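Long-range contact in uncharacterized protein YacP (Bacillus subtilis, PDB 5MQ8), which is an endoribonuclease, also called Rae1, involved in ribosome-dependent mRNA decay: residues 34-42 against 64-72. Numbering follows the deposited sequence.
Sequences IQKMAEYQS and QTNHRVEVI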
ATOM      1  N   ILE A  34      -6.263  10.968 -11.869  1.00 25.94           N
ATOM      2  CA  ILE A  34      -7.322  10.933 -10.836  1.00 26.07           C
ATOM      3  C   ILE A  34      -6.755  10.588  -9.452  1.00 29.72           C
ATOM      4  O   ILE A  34      -7.139  11.224  -8.459  1.00 29.71           O
ATOM      5  CB  ILE A  34      -8.488  10.001 -11.252  1.00 28.69           C
ATOM      6  CG1 ILE A  34      -9.241  10.585 -12.464  1.00 28.41           C
ATOM      7  CG2 ILE A  34      -9.444   9.742 -10.086  1.00 29.58           C
ATOM      8  CD1 ILE A  34     -10.033   9.554 -13.253  1.00 33.94           C
ATOM      9  N   GLN A  35      -5.825   9.605  -9.393  1.00 26.07           N
ATOM     10  CA  GLN A  35      -5.187   9.184  -8.144  1.00 26.08           C
ATOM     11  C   GLN A  35      -4.326  10.320  -7.570  1.00 30.33           C
ATOM     12  O   GLN A  35      -4.411  10.586  -6.371  1.00 30.70           O
ATOM     13  CB  GLN A  35      -4.394   7.865  -8.326  1.00 27.33           C
ATOM     14  CG  GLN A  35      -3.678   7.334  -7.058  1.00 37.28           C
ATOM     15  CD  GLN A  35      -4.524   7.241  -5.794  1.00 46.91           C
ATOM     16  OE1 GLN A  35      -4.093   7.621  -4.699  1.00 43.43           O
ATOM     17  NE2 GLN A  35      -5.745   6.756  -5.903  1.00 33.12           N
ATOM     18  N   LYS A  36      -3.564  11.021  -8.436  1.00 27.33           N
ATOM     19  CA  LYS A  36      -2.757  12.183  -8.051  1.00 27.73           C
ATOM     20  C   LYS A  36      -3.644  13.292  -7.483  1.00 30.82           C
ATOM     21  O   LYS A  36      -3.277  13.910  -6.479  1.00 30.07           O
ATOM     22  CB  LYS A  36      -1.934  12.729  -9.244  1.00 29.29           C
ATOM     23  CG  LYS A  36      -0.841  11.803  -9.790  1.00 31.62           C
ATOM     24  CD  LYS A  36       0.125  11.317  -8.721  1.00 39.93           C
ATOM     25  CE  LYS A  36       0.016   9.820  -8.564  1.00 54.89           C
ATOM     26  NZ  LYS A  36       0.265   9.375  -7.165  1.00 53.07           N
ATOM     27  N   MET A  37      -4.821  13.514  -8.103  1.00 26.79           N
ATOM     28  CA  MET A  37      -5.769  14.526  -7.656  1.00 27.62           C
ATOM     29  C   MET A  37      -6.474  14.145  -6.339  1.00 32.82           C
ATOM     30  O   MET A  37      -6.858  15.044  -5.589  1.00 31.99           O
ATOM     31  CB  MET A  37      -6.762  14.928  -8.762  1.00 30.23           C
ATOM     32  CG  MET A  37      -6.110  15.733  -9.933  1.00 34.20           C
ATOM     33  SD  MET A  37      -4.750  16.883  -9.550  1.00 39.05           S
ATOM     34  CE  MET A  37      -5.541  18.046  -8.744  1.00 35.87           C
ATOM     35  N   ALA A  38      -6.601  12.827  -6.038  1.00 30.35           N
ATOM     36  CA  ALA A  38      -7.161  12.326  -4.777  1.00 29.78           C
ATOM     37  C   ALA A  38      -6.198  12.696  -3.656  1.00 32.90           C
ATOM     38  O   ALA A  38      -6.634  13.240  -2.653  1.00 32.68           O
ATOM     39  CB  ALA A  38      -7.349  10.814  -4.838  1.00 30.29           C
ATOM     40  N   GLU A  39      -4.878  12.474  -3.871  1.00 28.61           N
ATOM     41  CA  GLU A  39      -3.822  12.828  -2.929  1.00 27.69           C
ATOM     42  C   GLU A  39      -3.814  14.343  -2.664  1.00 34.74           C
ATOM     43  O   GLU A  39      -3.749  14.744  -1.501  1.00 34.98           O
ATOM     44  CB  GLU A  39      -2.460  12.379  -3.456  1.00 27.71           C
ATOM     45  CG  GLU A  39      -2.204  10.905  -3.251  1.00 29.61           C
ATOM     46  CD  GLU A  39      -1.364  10.216  -4.302  1.00 44.50           C
ATOM     47  OE1 GLU A  39      -0.561  10.901  -4.974  1.00 41.52           O
ATOM     48  OE2 GLU A  39      -1.490   8.981  -4.437  1.00 49.00           O
ATOM     49  N   TYR A  40      -3.927  15.169  -3.741  1.00 31.10           N
ATOM     50  CA  TYR A  40      -3.969  16.632  -3.684  1.00 30.70           C
ATOM     51  C   TYR A  40      -5.161  17.093  -2.855  1.00 35.32           C
ATOM     52  O   TYR A  40      -4.968  17.911  -1.953  1.00 35.19           O
ATOM     53  CB  TYR A  40      -4.036  17.249  -5.099  1.00 30.97           C
ATOM     54  CG  TYR A  40      -3.879  18.756  -5.125  1.00 31.78           C
ATOM     55  CD1 TYR A  40      -4.975  19.597  -4.947  1.00 32.75           C
ATOM     56  CD2 TYR A  40      -2.639  19.342  -5.355  1.00 32.76           C
ATOM     57  CE1 TYR A  40      -4.828  20.983  -4.934  1.00 32.15           C
ATOM     58  CE2 TYR A  40      -2.489  20.729  -5.389  1.00 33.83           C
ATOM     59  CZ  TYR A  40      -3.584  21.546  -5.169  1.00 42.29           C
ATOM     60  OH  TYR A  40      -3.423  22.917  -5.197  1.00 47.47           O
ATOM     61  N   GLN A  41      -6.383  16.581  -3.169  1.00 32.80           N
ATOM     62  CA  GLN A  41      -7.607  16.930  -2.449  1.00 33.66           C
ATOM     63  C   GLN A  41      -7.456  16.614  -0.944  1.00 38.09           C
ATOM     64  O   GLN A  41      -7.728  17.480  -0.109  1.00 37.96           O
ATOM     65  CB  GLN A  41      -8.841  16.215  -3.039  1.00 35.07           C
ATOM     66  CG  GLN A  41     -10.132  16.479  -2.238  1.00 51.72           C
ATOM     67  CD  GLN A  41     -11.419  16.586  -3.008  1.00 72.98           C
ATOM     68  OE1 GLN A  41     -11.487  17.086  -4.126  1.00 66.51           O
ATOM     69  NE2 GLN A  41     -12.495  16.132  -2.402  1.00 68.76           N
ATOM     70  N   SER A  42      -7.040  15.380  -0.619  1.00 33.40           N
ATOM     71  CA  SER A  42      -6.879  14.917   0.754  1.00 34.12           C
ATOM     72  C   SER A  42      -5.841  15.711   1.552  1.00 38.56           C
ATOM     73  O   SER A  42      -6.149  16.132   2.660  1.00 38.90           O
ATOM     74  CB  SER A  42      -6.559  13.430   0.783  1.00 38.89           C
ATOM     75  OG  SER A  42      -6.475  12.988   2.126  1.00 45.61           O
ATOM     76  N   GLN A  64     -16.252   3.391 -11.340  1.00 80.25           N
ATOM     77  CA  GLN A  64     -16.660   4.332 -10.316  1.00 79.65           C
ATOM     78  C   GLN A  64     -15.339   4.794  -9.712  1.00 81.68           C
ATOM     79  O   GLN A  64     -14.667   4.024  -9.019  1.00 81.38           O
ATOM     80  CB  GLN A  64     -17.610   3.696  -9.283  1.00 81.13           C
ATOM     81  CG  GLN A  64     -18.305   4.717  -8.366  1.00 99.81           C
ATOM     82  CD  GLN A  64     -18.872   5.918  -9.101  1.00118.31           C
ATOM     83  OE1 GLN A  64     -18.302   7.016  -9.078  1.00113.57           O
ATOM     84  NE2 GLN A  64     -19.989   5.727  -9.791  1.00108.81           N
ATOM     85  N   THR A  65     -14.919   6.017 -10.083  1.00 76.30           N
ATOM     86  CA  THR A  65     -13.641   6.611  -9.679  1.00 74.77           C
ATOM     87  C   THR A  65     -13.568   6.975  -8.200  1.00 74.36           C
ATOM     88  O   THR A  65     -14.562   6.862  -7.468  1.00 73.97           O
ATOM     89  CB  THR A  65     -13.272   7.809 -10.572  1.00 83.66           C
ATOM     90  OG1 THR A  65     -14.421   8.628 -10.815  1.00 83.05           O
ATOM     91  CG2 THR A  65     -12.635   7.377 -11.871  1.00 82.73           C
ATOM     92  N   ASN A  66     -12.361   7.414  -7.774  1.00 67.11           N
ATOM     93  CA  ASN A  66     -12.027   7.827  -6.412  1.00 65.27           C
ATOM     94  C   ASN A  66     -13.033   8.844  -5.873  1.00 66.07           C
ATOM     95  O   ASN A  66     -13.239   9.888  -6.491  1.00 65.18           O
ATOM     96  CB  ASN A  66     -10.601   8.394  -6.373  1.00 62.96           C
ATOM     97  CG  ASN A  66      -9.913   8.234  -5.045  1.00 73.83           C
ATOM     98  OD1 ASN A  66     -10.390   8.693  -3.995  1.00 64.55           O
ATOM     99  ND2 ASN A  66      -8.750   7.600  -5.068  1.00 62.96           N
ATOM    100  N   HIS A  67     -13.668   8.518  -4.728  1.00 61.60           N
ATOM    101  CA  HIS A  67     -14.664   9.354  -4.048  1.00 61.09           C
ATOM    102  C   HIS A  67     -14.097  10.733  -3.674  1.00 63.19           C
ATOM    103  O   HIS A  67     -14.862  11.674  -3.443  1.00 63.57           O
ATOM    104  CB  HIS A  67     -15.222   8.627  -2.809  1.00 62.32           C
ATOM    105  CG  HIS A  67     -14.217   8.396  -1.718  1.00 66.31           C
ATOM    106  ND1 HIS A  67     -13.450   7.243  -1.670  1.00 68.19           N
ATOM    107  CD2 HIS A  67     -13.885   9.187  -0.667  1.00 68.29           C
ATOM    108  CE1 HIS A  67     -12.678   7.374  -0.601  1.00 67.59           C
ATOM    109  NE2 HIS A  67     -12.908   8.523   0.034  1.00 67.93           N
ATOM    110  N   ARG A  68     -12.753  10.840  -3.616  1.00 57.39           N
ATOM    111  CA  ARG A  68     -12.036  12.073  -3.299  1.00 55.85           C
ATOM    112  C   ARG A  68     -12.043  13.038  -4.481  1.00 55.30           C
ATOM    113  O   ARG A  68     -11.715  14.204  -4.296  1.00 55.69           O
ATOM    114  CB  ARG A  68     -10.572  11.749  -2.939  1.00 56.50           C
ATOM    115  CG  ARG A  68     -10.067  12.321  -1.613  1.00 60.39           C
ATOM    116  CD  ARG A  68     -10.177  11.320  -0.468  1.00 61.44           C
ATOM    117  NE  ARG A  68      -9.363  10.116  -0.661  1.00 62.20           N
ATOM    118  CZ  ARG A  68      -9.460   9.025   0.093  1.00 83.32           C
ATOM    119  NH1 ARG A  68     -10.314   8.984   1.108  1.00 88.02           N
ATOM    120  NH2 ARG A  68      -8.690   7.974  -0.148  1.00 61.47           N
ATOM    121  N   VAL A  69     -12.339  12.560  -5.703  1.00 47.09           N
ATOM    122  CA  VAL A  69     -12.260  13.418  -6.895  1.00 44.49           C
ATOM    123  C   VAL A  69     -13.512  13.374  -7.732  1.00 42.05           C
ATOM    124  O   VAL A  69     -13.896  12.311  -8.216  1.00 40.80           O
ATOM    125  CB  VAL A  69     -11.037  13.074  -7.798  1.00 47.70           C
ATOM    126  CG1 VAL A  69     -10.741  14.194  -8.781  1.00 47.48           C
ATOM    127  CG2 VAL A  69      -9.807  12.755  -6.985  1.00 47.37           C
ATOM    128  N   GLU A  70     -14.077  14.545  -8.002  1.00 36.06           N
ATOM    129  CA  GLU A  70     -15.198  14.638  -8.924  1.00 35.14           C
ATOM    130  C   GLU A  70     -14.590  14.685 -10.342  1.00 36.28           C
ATOM    131  O   GLU A  70     -13.713  15.503 -10.617  1.00 34.99           O
ATOM    132  CB  GLU A  70     -16.031  15.890  -8.643  1.00 36.40           C
ATOM    133  CG  GLU A  70     -17.312  15.941  -9.454  1.00 45.69           C
ATOM    134  CD  GLU A  70     -18.265  17.063  -9.107  1.00 59.58           C
ATOM    135  OE1 GLU A  70     -19.261  17.215  -9.843  1.00 52.98           O
ATOM    136  OE2 GLU A  70     -18.033  17.778  -8.106  1.00 54.91           O
ATOM    137  N   VAL A  71     -15.032  13.780 -11.210  1.00 32.38           N
ATOM    138  CA  VAL A  71     -14.556  13.670 -12.583  1.00 31.97           C
ATOM    139  C   VAL A  71     -15.723  13.969 -13.517  1.00 37.81           C
ATOM    140  O   VAL A  71     -16.758  13.303 -13.438  1.00 37.85           O
ATOM    141  CB  VAL A  71     -13.909  12.285 -12.842  1.00 34.11           C
ATOM    142  CG1 VAL A  71     -13.609  12.084 -14.318  1.00 32.90           C
ATOM    143  CG2 VAL A  71     -12.646  12.101 -11.995  1.00 33.46           C
ATOM    144  N   ILE A  72     -15.558  14.990 -14.387  1.00 34.55           N
ATOM    145  CA  ILE A  72     -16.598  15.433 -15.318  1.00 33.79           C
ATOM    146  C   ILE A  72     -16.106  15.379 -16.747  1.00 38.07           C
ATOM    147  O   ILE A  72     -15.017  15.854 -17.040  1.00 38.32           O
ATOM    148  CB  ILE A  72     -17.164  16.834 -14.918  1.00 36.35           C
ATOM    149  CG1 ILE A  72     -18.009  16.720 -13.642  1.00 36.20           C
ATOM    150  CG2 ILE A  72     -18.009  17.467 -16.045  1.00 37.77           C
ATOM    151  CD1 ILE A  72     -18.264  17.972 -12.945  1.00 38.28           C
TER
HETATM  152  O   HOH W   1     -14.177  16.305  -5.753  1.00 61.26           O
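Ala-38 of helix 23-44 and Arg-68 of the loop leading into strand 70-73 bring the two backbones closest, with their CA atoms 5.1 Å apart. Residues 66-69 form a type I beta turn laid against the helix, and the chain then enters strand 70-73, outermost within this chain in the parallel sheet of this PIN-like NYN domain. The turn is braced from inside: Asn-66 OD1 accepts the backbone N of Arg-68 at 3.2 Å, an Asx turn, with the donor in the carbonyl plane on a lone pair.

Val-69 turns both methyls to the helix. With CG1 anti to the backbone N (chi1 -164°), CG2 falls beside that N and presses onto helix backbone, 3.4 Å from Ile-34 O, while CG1 lies against CB of Met-37, whose sulfur end runs on toward strands 47-52 and 3-7. Ile-34 reaches across to both loop and strand, its CG1 3.8 Å from Val-71 CG2 and its CD1 3.7 Å from Thr-65 CG2, crossing both side chains at about a right angle. Arg-68 lays CB on the Ala-38 methyl, and its guanidinium forms a salt bridge with Glu-162 of the second subunit; the same Glu-162 also hydrogen-bonds Ser-42 OG, placing Arg-68 and Ser-42 at the interface with that subunit. Beyond the turn, one water ties helix to strand, donating to Gln-41 OE1, which also accepts from Val-48 N, and accepting from Glu-70 N at 2.9 Å.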